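Local coordinates for protein tryptophan halogenase superfamily (PDB 6FRL) that probably halogenates electron-rich aromatic substrates in a flavin-dependent reaction, with a preference for bromination over chlorination, at residues B[243-248]-B[392-397]; B[404-407]-B[411-414]; B[91-96]-B[275-280]; B[382-387]-B[439-444]; B[264-269]-B[495-500]. All coordinates share one frame; numbering follows the deposited sequence.

Interaction 1 (B[243-248]-B[392-397]); sequences GRWLPC and RVRDFI
L246 and I397 meet methyl to methyl in the buried half of this contact. L246 CD2 lies 3.8 Å from I397 CG2, the two side chains crossing at about a right angle, and I398 on the same helix also supports L246. The loop between strands 239-241 and 250-257 thus lies against helix 376-402. The other half pairs a partly exposed ring with a buried arginine and has no bond to close it. There the indole of W245 comes to R394 at a slant, with NE1 3.8 Å from R394 NH1 and the two planes 64° apart. Both nitrogens are donors, so this is only a touch. The exposed R244 lies over one face of W245.

R394 is fixed from within its own helix. With CG trans to the backbone N and a bend at chi3 (60°), NE and NH2 both reach D395 OD1, each at 3.0 Å and from the same face of the carboxylate. D395 OD2 receives R392 NH2 at 3.0 Å and also bonds to T423. R394 makes a cation-pi contact with W242 as well. One carboxylate therefore serves two buried arginines, which probably lowers the cost of burying their charge.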
# COMPACT_ATOMS: atom_id res chain seq x y z
N GLY B 243 -17.75 0.31 22.55
CA GLY B 243 -17.50 0.09 23.99
C GLY B 243 -17.32 -1.39 24.32
O GLY B 243 -16.61 -1.73 25.24
N ARG B 244 -17.95 -2.26 23.54
CA ARG B 244 -17.77 -3.70 23.66
C ARG B 244 -16.30 -4.14 23.48
O ARG B 244 -15.86 -5.04 24.20
CB ARG B 244 -18.70 -4.42 22.68
CG ARG B 244 -18.24 -4.39 21.23
CD ARG B 244 -19.29 -4.56 20.17
NE ARG B 244 -19.02 -5.74 19.35
CZ ARG B 244 -19.45 -5.93 18.10
NH1 ARG B 244 -20.18 -5.01 17.44
NH2 ARG B 244 -19.13 -7.07 17.47
N TRP B 245 -15.56 -3.52 22.56
CA TRP B 245 -14.15 -3.85 22.35
C TRP B 245 -13.19 -3.11 23.30
O TRP B 245 -12.11 -3.61 23.55
CB TRP B 245 -13.69 -3.51 20.93
CG TRP B 245 -14.44 -4.12 19.81
CD1 TRP B 245 -15.10 -3.45 18.82
CD2 TRP B 245 -14.59 -5.50 19.53
NE1 TRP B 245 -15.67 -4.35 17.95
CE2 TRP B 245 -15.36 -5.61 18.35
CE3 TRP B 245 -14.16 -6.66 20.16
CZ2 TRP B 245 -15.70 -6.84 17.78
CZ3 TRP B 245 -14.50 -7.88 19.60
CH2 TRP B 245 -15.25 -7.97 18.42
N LEU B 246 -13.56 -1.92 23.78
CA LEU B 246 -12.66 -1.08 24.58
C LEU B 246 -13.29 -0.81 25.94
O LEU B 246 -14.39 -0.27 25.99
CB LEU B 246 -12.40 0.24 23.84
CG LEU B 246 -11.59 0.04 22.55
CD1 LEU B 246 -11.85 1.12 21.51
CD2 LEU B 246 -10.11 -0.04 22.86
N PRO B 247 -12.62 -1.20 27.04
CA PRO B 247 -13.27 -1.10 28.35
C PRO B 247 -13.56 0.34 28.82
O PRO B 247 -14.68 0.63 29.26
CB PRO B 247 -12.27 -1.76 29.30
CG PRO B 247 -10.94 -1.61 28.64
CD PRO B 247 -11.20 -1.61 27.15
N CYS B 248 -12.57 1.23 28.69
CA CYS B 248 -12.64 2.54 29.29
C CYS B 248 -13.76 3.39 28.67
O CYS B 248 -14.02 3.34 27.45
CB CYS B 248 -11.30 3.25 29.23
SG CYS B 248 -10.02 2.38 30.18
N ARG B 392 -8.76 0.18 11.63
CA ARG B 392 -7.32 -0.07 11.74
C ARG B 392 -6.69 0.65 12.95
O ARG B 392 -5.81 0.10 13.60
CB ARG B 392 -6.60 0.24 10.43
CG ARG B 392 -7.10 -0.51 9.21
CD ARG B 392 -6.74 -1.96 9.21
NE ARG B 392 -7.52 -2.74 10.17
CZ ARG B 392 -8.78 -3.13 10.00
NH1 ARG B 392 -9.45 -2.83 8.88
NH2 ARG B 392 -9.38 -3.82 10.97
N VAL B 393 -7.18 1.82 13.31
CA VAL B 393 -6.69 2.52 14.53
C VAL B 393 -7.25 1.88 15.81
O VAL B 393 -6.53 1.70 16.81
CB VAL B 393 -7.02 4.03 14.51
CG1 VAL B 393 -6.63 4.73 15.82
CG2 VAL B 393 -6.32 4.70 13.32
N ARG B 394 -8.54 1.57 15.79
CA ARG B 394 -9.14 0.78 16.88
C ARG B 394 -8.33 -0.48 17.27
O ARG B 394 -7.97 -0.66 18.43
CB ARG B 394 -10.57 0.39 16.49
CG ARG B 394 -11.35 -0.42 17.51
CD ARG B 394 -12.46 -1.16 16.81
NE ARG B 394 -11.96 -2.08 15.78
CZ ARG B 394 -12.74 -2.73 14.91
NH1 ARG B 394 -14.05 -2.57 14.95
NH2 ARG B 394 -12.18 -3.55 14.01
N ASP B 395 -8.04 -1.32 16.27
CA ASP B 395 -7.27 -2.55 16.47
C ASP B 395 -5.89 -2.31 17.06
O ASP B 395 -5.47 -3.03 17.95
CB ASP B 395 -7.13 -3.32 15.14
CG ASP B 395 -8.44 -3.94 14.69
OD1 ASP B 395 -9.49 -3.73 15.35
OD2 ASP B 395 -8.43 -4.61 13.65
N PHE B 396 -5.17 -1.29 16.58
CA PHE B 396 -3.90 -0.95 17.22
C PHE B 396 -4.09 -0.58 18.68
O PHE B 396 -3.31 -1.04 19.52
CB PHE B 396 -3.19 0.19 16.45
CG PHE B 396 -1.77 0.45 16.88
CD1 PHE B 396 -0.82 -0.56 16.82
CD2 PHE B 396 -1.37 1.72 17.29
CE1 PHE B 396 0.52 -0.31 17.20
CE2 PHE B 396 -0.05 1.97 17.67
CZ PHE B 396 0.89 0.94 17.62
N ILE B 397 -5.12 0.22 18.99
CA ILE B 397 -5.41 0.60 20.40
C ILE B 397 -5.75 -0.64 21.26
O ILE B 397 -5.20 -0.84 22.33
CB ILE B 397 -6.51 1.69 20.49
CG1 ILE B 397 -5.94 3.01 19.94
CG2 ILE B 397 -6.97 1.88 21.94
CD1 ILE B 397 -6.97 4.06 19.59

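Interaction 2 (B[404-407]-B[411-414])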
# COMPACT_ATOMS: atom_id res chain seq x y z
N ASN B 404 -1.33 -6.74 27.87
CA ASN B 404 -0.83 -6.29 29.17
C ASN B 404 -0.45 -7.51 30.04
O ASN B 404 -1.01 -8.59 29.86
CB ASN B 404 -1.84 -5.35 29.83
CG ASN B 404 -2.81 -6.08 30.73
OD1 ASN B 404 -2.48 -6.37 31.88
ND2 ASN B 404 -4.01 -6.35 30.22
N ARG B 405 0.50 -7.32 30.94
CA ARG B 405 0.94 -8.37 31.88
C ARG B 405 0.73 -7.99 33.38
O ARG B 405 1.44 -8.46 34.28
CB ARG B 405 2.41 -8.72 31.60
CG ARG B 405 2.67 -9.44 30.29
CD ARG B 405 3.98 -10.23 30.42
NE ARG B 405 4.49 -10.74 29.14
CZ ARG B 405 4.84 -12.00 28.86
NH1 ARG B 405 4.75 -12.97 29.78
NH2 ARG B 405 5.28 -12.31 27.65
N ARG B 406 -0.26 -7.15 33.65
CA ARG B 406 -0.51 -6.69 35.00
C ARG B 406 -1.37 -7.73 35.71
O ARG B 406 -2.35 -8.19 35.15
CB ARG B 406 -1.21 -5.32 34.98
CG ARG B 406 -0.29 -4.15 34.66
CD ARG B 406 -1.04 -2.84 34.64
NE ARG B 406 -1.57 -2.44 35.96
CZ ARG B 406 -1.01 -1.56 36.78
NH1 ARG B 406 0.14 -0.95 36.50
NH2 ARG B 406 -1.59 -1.32 37.95
N THR B 407 -0.99 -8.10 36.93
CA THR B 407 -1.74 -9.10 37.72
C THR B 407 -2.64 -8.46 38.81
O THR B 407 -3.55 -9.11 39.31
CB THR B 407 -0.77 -10.17 38.35
OG1 THR B 407 -0.30 -9.73 39.64
CG2 THR B 407 0.45 -10.45 37.45
N PHE B 411 -9.75 -5.55 36.12
CA PHE B 411 -9.71 -4.77 34.89
C PHE B 411 -8.71 -5.36 33.89
O PHE B 411 -9.05 -5.65 32.73
CB PHE B 411 -9.35 -3.32 35.22
CG PHE B 411 -9.17 -2.45 34.01
CD1 PHE B 411 -10.26 -1.97 33.32
CD2 PHE B 411 -7.90 -2.14 33.54
CE1 PHE B 411 -10.10 -1.19 32.19
CE2 PHE B 411 -7.72 -1.35 32.43
CZ PHE B 411 -8.82 -0.87 31.75
N TRP B 412 -7.49 -5.58 34.38
CA TRP B 412 -6.37 -6.02 33.57
C TRP B 412 -6.41 -7.51 33.15
O TRP B 412 -6.06 -7.81 32.01
CB TRP B 412 -5.02 -5.64 34.23
CG TRP B 412 -4.74 -4.13 34.23
CD1 TRP B 412 -4.65 -3.31 35.33
CD2 TRP B 412 -4.54 -3.28 33.09
NE1 TRP B 412 -4.40 -2.01 34.94
CE2 TRP B 412 -4.33 -1.97 33.57
CE3 TRP B 412 -4.52 -3.50 31.71
CZ2 TRP B 412 -4.09 -0.90 32.72
CZ3 TRP B 412 -4.28 -2.45 30.87
CH2 TRP B 412 -4.07 -1.16 31.37
N ARG B 413 -6.85 -8.42 34.03
CA ARG B 413 -7.10 -9.83 33.62
C ARG B 413 -8.11 -9.89 32.48
O ARG B 413 -7.92 -10.60 31.49
CB ARG B 413 -7.66 -10.70 34.76
CG ARG B 413 -6.69 -10.98 35.90
CD ARG B 413 -7.40 -11.73 37.04
NE ARG B 413 -6.60 -11.72 38.27
CZ ARG B 413 -6.65 -10.80 39.25
NH1 ARG B 413 -7.48 -9.77 39.21
NH2 ARG B 413 -5.86 -10.91 40.31
N ASP B 414 -9.20 -9.14 32.64
CA ASP B 414 -10.27 -9.13 31.66
C ASP B 414 -9.78 -8.64 30.32
O ASP B 414 -10.13 -9.22 29.30
CB ASP B 414 -11.45 -8.26 32.12
CG ASP B 414 -12.25 -8.90 33.25
OD1 ASP B 414 -11.98 -10.07 33.64
OD2 ASP B 414 -13.16 -8.20 33.73
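The CA atoms of R406 and W412 come within 6.1 Å where the loop 404-407 doubles back beside helix 410-417, and an Asx turn sets its bend: N404 OD1 accepts from R406 N at 2.9 Å. N404 ND2 gives a nearly straight bond (177°) to W412 O, and Y401 O is a second partner. N404 CG sits beside W412 CE3, amide and ring planes 61° apart.

R406 lies over the indole, bent at chi3 (67°), and its CD stands 3.5 Å from the centroid of the five-membered ring in a CH-pi contact. F411 CD2 packs on the opposite face, and W412 NE1 bonds to R273 O. A leucine at W412 would probably leave R273 O without this donor and the aliphatic part of R406 without the ring face it lies on. R406 NH2 is salt-bridged to D408. On the exposed side T407 O stands over the guanidinium face of R413, which pairs with D410; it is 3.1 Å from R413 NH2, at too poor an angle to bond.

Interaction 3 (B[91-96]-B[275-280])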
# COMPACT_ATOMS: atom_id res chain seq x y z
N LEU B 91 4.61 3.20 30.57
CA LEU B 91 5.10 2.87 31.92
C LEU B 91 4.10 2.00 32.63
O LEU B 91 2.88 2.29 32.59
CB LEU B 91 5.37 4.13 32.74
CG LEU B 91 6.44 5.05 32.13
CD1 LEU B 91 6.55 6.39 32.83
CD2 LEU B 91 7.78 4.33 32.11
N ASP B 92 4.61 0.90 33.20
CA ASP B 92 3.86 -0.02 34.08
C ASP B 92 2.74 -0.83 33.39
O ASP B 92 1.84 -1.28 34.09
CB ASP B 92 3.29 0.71 35.34
CG ASP B 92 4.37 1.47 36.13
OD1 ASP B 92 5.58 1.14 36.12
OD2 ASP B 92 3.99 2.43 36.80
N TRP B 93 2.79 -1.04 32.07
CA TRP B 93 1.75 -1.87 31.38
C TRP B 93 2.02 -3.38 31.53
O TRP B 93 1.12 -4.20 31.34
CB TRP B 93 1.58 -1.49 29.88
CG TRP B 93 0.91 -0.16 29.69
CD1 TRP B 93 1.42 1.07 30.03
CD2 TRP B 93 -0.40 0.09 29.16
NE1 TRP B 93 0.50 2.06 29.73
CE2 TRP B 93 -0.62 1.48 29.21
CE3 TRP B 93 -1.42 -0.73 28.66
CZ2 TRP B 93 -1.81 2.06 28.77
CZ3 TRP B 93 -2.60 -0.14 28.21
CH2 TRP B 93 -2.78 1.23 28.27
N SER B 94 3.27 -3.72 31.84
CA SER B 94 3.69 -5.11 32.02
C SER B 94 3.94 -5.50 33.50
O SER B 94 4.35 -6.62 33.78
CB SER B 94 4.94 -5.38 31.16
OG SER B 94 4.60 -5.56 29.80
N GLY B 95 3.63 -4.59 34.44
CA GLY B 95 3.96 -4.72 35.85
C GLY B 95 4.86 -3.58 36.30
O GLY B 95 5.54 -2.97 35.46
N PRO B 96 4.86 -3.26 37.61
CA PRO B 96 5.72 -2.25 38.23
C PRO B 96 7.15 -2.15 37.67
O PRO B 96 7.88 -3.15 37.64
CB PRO B 96 5.75 -2.70 39.69
CG PRO B 96 4.36 -3.18 39.92
CD PRO B 96 3.82 -3.67 38.58
N ALA B 275 -7.22 0.93 36.81
CA ALA B 275 -8.37 0.64 35.93
C ALA B 275 -8.47 1.55 34.72
O ALA B 275 -9.56 2.01 34.35
CB ALA B 275 -9.69 0.65 36.72
N GLY B 276 -7.31 1.73 34.08
CA GLY B 276 -7.13 2.65 32.95
C GLY B 276 -5.72 3.20 32.95
O GLY B 276 -4.79 2.54 33.42
N TRP B 277 -5.56 4.43 32.46
CA TRP B 277 -4.22 4.98 32.26
C TRP B 277 -4.16 6.53 32.28
O TRP B 277 -5.12 7.22 31.97
CB TRP B 277 -3.63 4.42 30.94
CG TRP B 277 -4.47 4.69 29.74
CD1 TRP B 277 -5.49 3.92 29.26
CD2 TRP B 277 -4.37 5.81 28.86
NE1 TRP B 277 -6.05 4.50 28.13
CE2 TRP B 277 -5.39 5.67 27.87
CE3 TRP B 277 -3.53 6.93 28.81
CZ2 TRP B 277 -5.57 6.59 26.85
CZ3 TRP B 277 -3.72 7.85 27.79
CH2 TRP B 277 -4.75 7.68 26.83
N GLN B 278 -3.00 7.05 32.63
CA GLN B 278 -2.75 8.46 32.77
C GLN B 278 -1.86 8.98 31.63
O GLN B 278 -0.88 8.34 31.24
CB GLN B 278 -2.07 8.73 34.13
CG GLN B 278 -1.59 10.16 34.40
CD GLN B 278 -0.86 10.30 35.72
OE1 GLN B 278 -0.79 9.35 36.51
NE2 GLN B 278 -0.32 11.48 35.98
N TRP B 279 -2.19 10.17 31.13
CA TRP B 279 -1.39 10.83 30.12
C TRP B 279 -0.65 12.06 30.70
O TRP B 279 -1.05 12.65 31.72
CB TRP B 279 -2.27 11.16 28.91
CG TRP B 279 -3.10 12.43 28.95
CD1 TRP B 279 -2.65 13.73 28.81
CD2 TRP B 279 -4.53 12.50 29.00
NE1 TRP B 279 -3.72 14.59 28.82
CE2 TRP B 279 -4.88 13.88 28.93
CE3 TRP B 279 -5.55 11.54 29.11
CZ2 TRP B 279 -6.21 14.32 28.98
CZ3 TRP B 279 -6.88 11.98 29.16
CH2 TRP B 279 -7.20 13.36 29.08
N GLY B 280 0.43 12.42 30.03
CA GLY B 280 1.28 13.52 30.44
C GLY B 280 1.93 14.16 29.24
O GLY B 280 2.90 13.64 28.72
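W93 reaches across from the turn after strand 87-91 to touch strand 276-282 at W277. A275, just before that strand, has its backbone bonded to S294, and G276 opens the strand. W277 then carries the contact. Its CG lies between the backbone N and the carbonyl carbon (chi1 57°), which swings the indole across the benzo end of W93. W93 CZ2 meets W277 CB at 3.7 Å, and W93 CH2 lies 3.9 Å from W277 CD1. The rings are oblique, with planes at 43° and 5.5 Å between the centroid of the W93 six-membered ring and that of the W277 five-membered ring, so the pair is van der Waals packing. L350 packs on both indoles, and W277 NE1 is satisfied by E348 OE1.

Q278 takes its amide to R273 and H310 O, while W279 packs on V292. The order W277, Q278, W279, G280 opens the WxWxIP signature of flavin-dependent halogenases, here laid along a strand of the large mixed sheet.

Interaction 4 (B[382-387]-B[439-444]); sequences FNDQTA and RYRWEM
D384 OD2 draws several guanidinium nitrogens at long range: R441 NH2 at 3.6 Å in a long salt bridge, R441 NH1 at 3.7 Å, and R426 NH2 of the second subunit in a weak ion pair. This is a helix-against-loop contact at the subunit interface, where helix 376-402 faces the loop before helix 447-456. The carboxylate sits at the edge of the R441 guanidinium, near its plane. R388 is the stronger partner of D384, through OD1. R441 in turn packs on R441 of the other subunit and bonds a glycerol, probably left from crystallisation.

Next to the charges the side chain of Q385 lies flat over the indole of W442. Extended beyond CG, it runs over one face, its amide plane only 18° from that of the ring. Bonds from NE2 to E381 and from R364 to OE1 probably fix the rotation of the amide. W442 itself has a left-handed backbone (phi 74°), which probably helps turn its side chain to the helix. Q385 CB makes a CH-pi contact 4.2 Å from the centroid of the five-membered ring, while Q385 CD sits 3.2 Å from W442 CZ2.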
# COMPACT_ATOMS: atom_id res chain seq x y z
N PHE B 382 -15.24 7.43 -0.16
CA PHE B 382 -14.90 8.22 1.04
C PHE B 382 -15.37 7.48 2.28
O PHE B 382 -14.62 7.35 3.24
CB PHE B 382 -15.53 9.62 0.98
CG PHE B 382 -15.11 10.55 2.11
CD1 PHE B 382 -15.67 10.43 3.39
CD2 PHE B 382 -14.23 11.60 1.88
CE1 PHE B 382 -15.29 11.30 4.41
CE2 PHE B 382 -13.86 12.47 2.91
CZ PHE B 382 -14.39 12.32 4.18
N ASN B 383 -16.59 6.99 2.25
CA ASN B 383 -17.17 6.30 3.42
C ASN B 383 -16.45 5.02 3.72
O ASN B 383 -16.18 4.72 4.91
CB ASN B 383 -18.69 6.09 3.27
CG ASN B 383 -19.47 7.38 3.47
OD1 ASN B 383 -19.04 8.26 4.23
ND2 ASN B 383 -20.62 7.51 2.77
N ASP B 384 -16.06 4.31 2.67
CA ASP B 384 -15.33 3.05 2.80
C ASP B 384 -13.91 3.24 3.36
O ASP B 384 -13.50 2.55 4.29
CB ASP B 384 -15.31 2.26 1.47
CG ASP B 384 -14.80 0.83 1.66
OD1 ASP B 384 -15.45 0.03 2.36
OD2 ASP B 384 -13.71 0.53 1.15
N GLN B 385 -13.16 4.19 2.81
CA GLN B 385 -11.81 4.47 3.31
C GLN B 385 -11.88 4.85 4.79
O GLN B 385 -11.17 4.27 5.62
CB GLN B 385 -11.13 5.60 2.50
CG GLN B 385 -10.82 5.29 1.04
CD GLN B 385 -10.06 6.41 0.31
OE1 GLN B 385 -9.47 7.31 0.91
NE2 GLN B 385 -10.08 6.34 -1.03
N THR B 386 -12.74 5.81 5.12
CA THR B 386 -12.88 6.34 6.50
C THR B 386 -13.18 5.24 7.53
O THR B 386 -12.55 5.17 8.60
CB THR B 386 -13.97 7.45 6.55
OG1 THR B 386 -13.71 8.45 5.54
CG2 THR B 386 -14.02 8.11 7.93
N ALA B 387 -14.14 4.39 7.20
CA ALA B 387 -14.54 3.25 8.05
C ALA B 387 -13.34 2.31 8.29
O ALA B 387 -13.04 2.01 9.44
CB ALA B 387 -15.69 2.46 7.42
N ARG B 439 -1.02 -6.99 6.52
CA ARG B 439 -1.19 -5.61 6.07
C ARG B 439 -2.56 -5.46 5.44
O ARG B 439 -2.90 -6.12 4.45
CB ARG B 439 -0.06 -5.24 5.11
CG ARG B 439 1.27 -5.02 5.84
CD ARG B 439 2.43 -4.60 4.92
NE ARG B 439 3.71 -5.19 5.38
CZ ARG B 439 4.93 -4.69 5.18
NH1 ARG B 439 5.12 -3.56 4.50
NH2 ARG B 439 5.99 -5.33 5.68
N TYR B 440 -3.37 -4.61 6.05
CA TYR B 440 -4.64 -4.22 5.49
C TYR B 440 -4.49 -2.85 4.84
O TYR B 440 -3.44 -2.19 4.93
CB TYR B 440 -5.70 -4.22 6.59
CG TYR B 440 -5.88 -5.55 7.33
CD1 TYR B 440 -6.39 -6.68 6.69
CD2 TYR B 440 -5.56 -5.67 8.70
CE1 TYR B 440 -6.56 -7.89 7.37
CE2 TYR B 440 -5.76 -6.87 9.39
CZ TYR B 440 -6.26 -7.98 8.72
OH TYR B 440 -6.43 -9.17 9.40
N ARG B 441 -5.53 -2.40 4.15
CA ARG B 441 -5.53 -1.05 3.54
C ARG B 441 -5.81 -0.05 4.67
O ARG B 441 -6.52 -0.38 5.66
CB ARG B 441 -6.60 -0.89 2.44
CG ARG B 441 -6.60 -1.96 1.36
CD ARG B 441 -7.87 -1.91 0.50
NE ARG B 441 -9.11 -2.29 1.20
CZ ARG B 441 -10.34 -1.80 0.94
NH1 ARG B 441 -10.54 -0.88 -0.00
NH2 ARG B 441 -11.39 -2.23 1.65
N TRP B 442 -5.24 1.14 4.52
CA TRP B 442 -5.59 2.32 5.33
C TRP B 442 -5.06 2.31 6.78
O TRP B 442 -5.63 2.95 7.66
CB TRP B 442 -7.11 2.60 5.26
CG TRP B 442 -7.60 2.70 3.84
CD1 TRP B 442 -8.45 1.85 3.18
CD2 TRP B 442 -7.23 3.70 2.90
NE1 TRP B 442 -8.65 2.29 1.89
CE2 TRP B 442 -7.90 3.41 1.69
CE3 TRP B 442 -6.39 4.83 2.98
CZ2 TRP B 442 -7.74 4.20 0.55
CZ3 TRP B 442 -6.24 5.64 1.84
CH2 TRP B 442 -6.92 5.32 0.65
N GLU B 443 -3.95 1.61 6.99
CA GLU B 443 -3.26 1.57 8.28
C GLU B 443 -2.61 2.94 8.53
O GLU B 443 -1.83 3.42 7.73
CB GLU B 443 -2.13 0.53 8.27
CG GLU B 443 -2.50 -0.92 8.01
CD GLU B 443 -2.89 -1.73 9.24
OE1 GLU B 443 -3.09 -2.93 9.06
OE2 GLU B 443 -3.00 -1.21 10.37
N MET B 444 -2.90 3.55 9.68
CA MET B 444 -2.22 4.75 10.11
C MET B 444 -0.82 4.36 10.64
O MET B 444 0.14 5.16 10.48
CB MET B 444 -3.01 5.41 11.20
CG MET B 444 -2.42 6.73 11.67
SD MET B 444 -3.69 7.70 12.52
CE MET B 444 -4.67 8.24 11.11

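Interaction 5 (B[264-269]-B[495-500]); sequences PAPFTR and PEHAQF
H497 is held in an odd way: its ring gives a hydrogen bond from one edge while a proline lies on its face. ND1 donates to P264 O at 2.9 Å, with a bent N-H...O angle of 139°. P266 CB lies 3.6 Å from the ring centroid, nearly on the normal, in a CH-pi contact. CG lies opposite the backbone N (chi1 -170°), which carries the imidazole to P264 and P266. NE2 bonds to the backbone N of C84 on strand 83-85, so the two ring nitrogens look like a donor and an acceptor, consistent with a neutral ring protonated on ND1.

An alanine at H497 would probably leave P264 O without this donor and open a gap over the P266 ring. The loop's shape owes much to P266, the centre of an inverse gamma turn. A side chain from the C-terminal segment 495-500 thus closes over a proline-centred turn that leads into strand 268-273, an inner strand of the large sheet.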
# COMPACT_ATOMS: atom_id res chain seq x y z
N PRO B 264 10.89 20.09 30.31
CA PRO B 264 9.96 19.18 29.65
C PRO B 264 10.70 18.15 28.80
O PRO B 264 11.70 18.47 28.14
CB PRO B 264 9.13 20.12 28.78
CG PRO B 264 9.94 21.36 28.63
CD PRO B 264 10.63 21.49 29.94
N ALA B 265 10.23 16.91 28.87
CA ALA B 265 10.83 15.78 28.14
C ALA B 265 10.31 15.76 26.69
O ALA B 265 9.15 16.15 26.44
CB ALA B 265 10.49 14.46 28.85
N PRO B 266 11.11 15.26 25.74
CA PRO B 266 10.68 15.09 24.35
C PRO B 266 9.88 13.80 24.07
O PRO B 266 10.10 13.12 23.07
CB PRO B 266 12.01 15.09 23.57
CG PRO B 266 12.98 14.50 24.52
CD PRO B 266 12.49 14.77 25.94
N PHE B 267 8.94 13.50 24.95
CA PHE B 267 8.02 12.38 24.76
C PHE B 267 6.78 12.55 25.62
O PHE B 267 6.78 13.29 26.61
CB PHE B 267 8.68 11.06 25.09
CG PHE B 267 9.34 11.03 26.44
CD1 PHE B 267 8.58 10.82 27.58
CD2 PHE B 267 10.74 11.18 26.56
CE1 PHE B 267 9.21 10.76 28.84
CE2 PHE B 267 11.36 11.13 27.80
CZ PHE B 267 10.59 10.94 28.94
N THR B 268 5.72 11.85 25.22
CA THR B 268 4.48 11.80 25.99
C THR B 268 4.61 10.64 26.98
O THR B 268 5.15 9.58 26.63
CB THR B 268 3.31 11.58 25.03
OG1 THR B 268 3.31 12.65 24.08
CG2 THR B 268 1.99 11.55 25.75
N ARG B 269 4.16 10.85 28.22
CA ARG B 269 4.12 9.76 29.23
C ARG B 269 2.76 9.11 29.25
O ARG B 269 1.77 9.82 29.38
CB ARG B 269 4.40 10.27 30.63
CG ARG B 269 5.87 10.56 30.91
CD ARG B 269 6.01 11.44 32.15
NE ARG B 269 7.19 12.30 32.03
CZ ARG B 269 8.43 11.88 32.21
NH1 ARG B 269 8.71 10.60 32.53
NH2 ARG B 269 9.43 12.75 32.04
N PRO B 495 22.67 17.53 21.50
CA PRO B 495 22.22 18.41 22.60
C PRO B 495 20.93 17.97 23.28
O PRO B 495 20.22 17.12 22.77
CB PRO B 495 22.03 19.78 21.93
CG PRO B 495 22.11 19.53 20.47
CD PRO B 495 22.86 18.27 20.24
N GLU B 496 20.64 18.54 24.44
CA GLU B 496 19.43 18.24 25.16
C GLU B 496 18.25 18.88 24.45
O GLU B 496 18.39 19.82 23.67
CB GLU B 496 19.49 18.79 26.58
CG GLU B 496 20.56 18.21 27.49
CD GLU B 496 20.65 18.94 28.83
OE1 GLU B 496 19.62 19.45 29.34
OE2 GLU B 496 21.77 19.00 29.40
N HIS B 497 17.08 18.37 24.78
CA HIS B 497 15.80 18.93 24.37
C HIS B 497 15.76 20.44 24.67
O HIS B 497 15.38 21.23 23.80
CB HIS B 497 14.64 18.16 25.07
CG HIS B 497 13.27 18.47 24.56
ND1 HIS B 497 12.14 18.24 25.31
CD2 HIS B 497 12.85 18.97 23.37
CE1 HIS B 497 11.07 18.61 24.61
NE2 HIS B 497 11.48 19.06 23.44
N ALA B 498 16.20 20.83 25.87
CA ALA B 498 16.12 22.22 26.32
C ALA B 498 16.80 23.21 25.38
O ALA B 498 16.31 24.33 25.25
CB ALA B 498 16.67 22.38 27.73
N GLN B 499 17.90 22.81 24.73
CA GLN B 499 18.63 23.72 23.82
C GLN B 499 17.83 24.13 22.56
O GLN B 499 17.95 25.26 22.08
CB GLN B 499 19.97 23.11 23.37
CG GLN B 499 20.79 24.00 22.43
CD GLN B 499 22.17 23.42 22.15
OE1 GLN B 499 22.93 23.12 23.09
NE2 GLN B 499 22.49 23.22 20.86
N PHE B 500 17.06 23.19 22.02
CA PHE B 500 16.20 23.44 20.87
C PHE B 500 15.04 24.35 21.25
O PHE B 500 14.64 25.19 20.46
CB PHE B 500 15.64 22.13 20.35
CG PHE B 500 14.94 22.26 19.05
CD1 PHE B 500 15.67 22.27 17.84
CD2 PHE B 500 13.57 22.37 19.00
CE1 PHE B 500 15.04 22.40 16.63
CE2 PHE B 500 12.93 22.49 17.77
CZ PHE B 500 13.67 22.49 16.59

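Interactions 1, 2 and 3 form one connected region. P247 CB of interaction 1 packs 3.7 Å from F411 CE1 of interaction 2, whose centre is only 11 Å from that of interaction 3. There R405 N lies 3.2 Å from W93 O in a probable hydrogen bond. Interaction 4 shares helix 376-402 with interaction 1, and R392 CG lies 3.6 Å from R441 O. Interaction 5 joins through the sheet instead, where G280 O meets R269 N at 3.1 Å on neighbouring strands. Interactions 1 and 5 lie about 30 Å apart between centres, on opposite sides of the chain's centre. The glycerol sits by R441 in interaction 4; the centres of interactions 3, where the family signature begins, and 4 are about 29 Å apart.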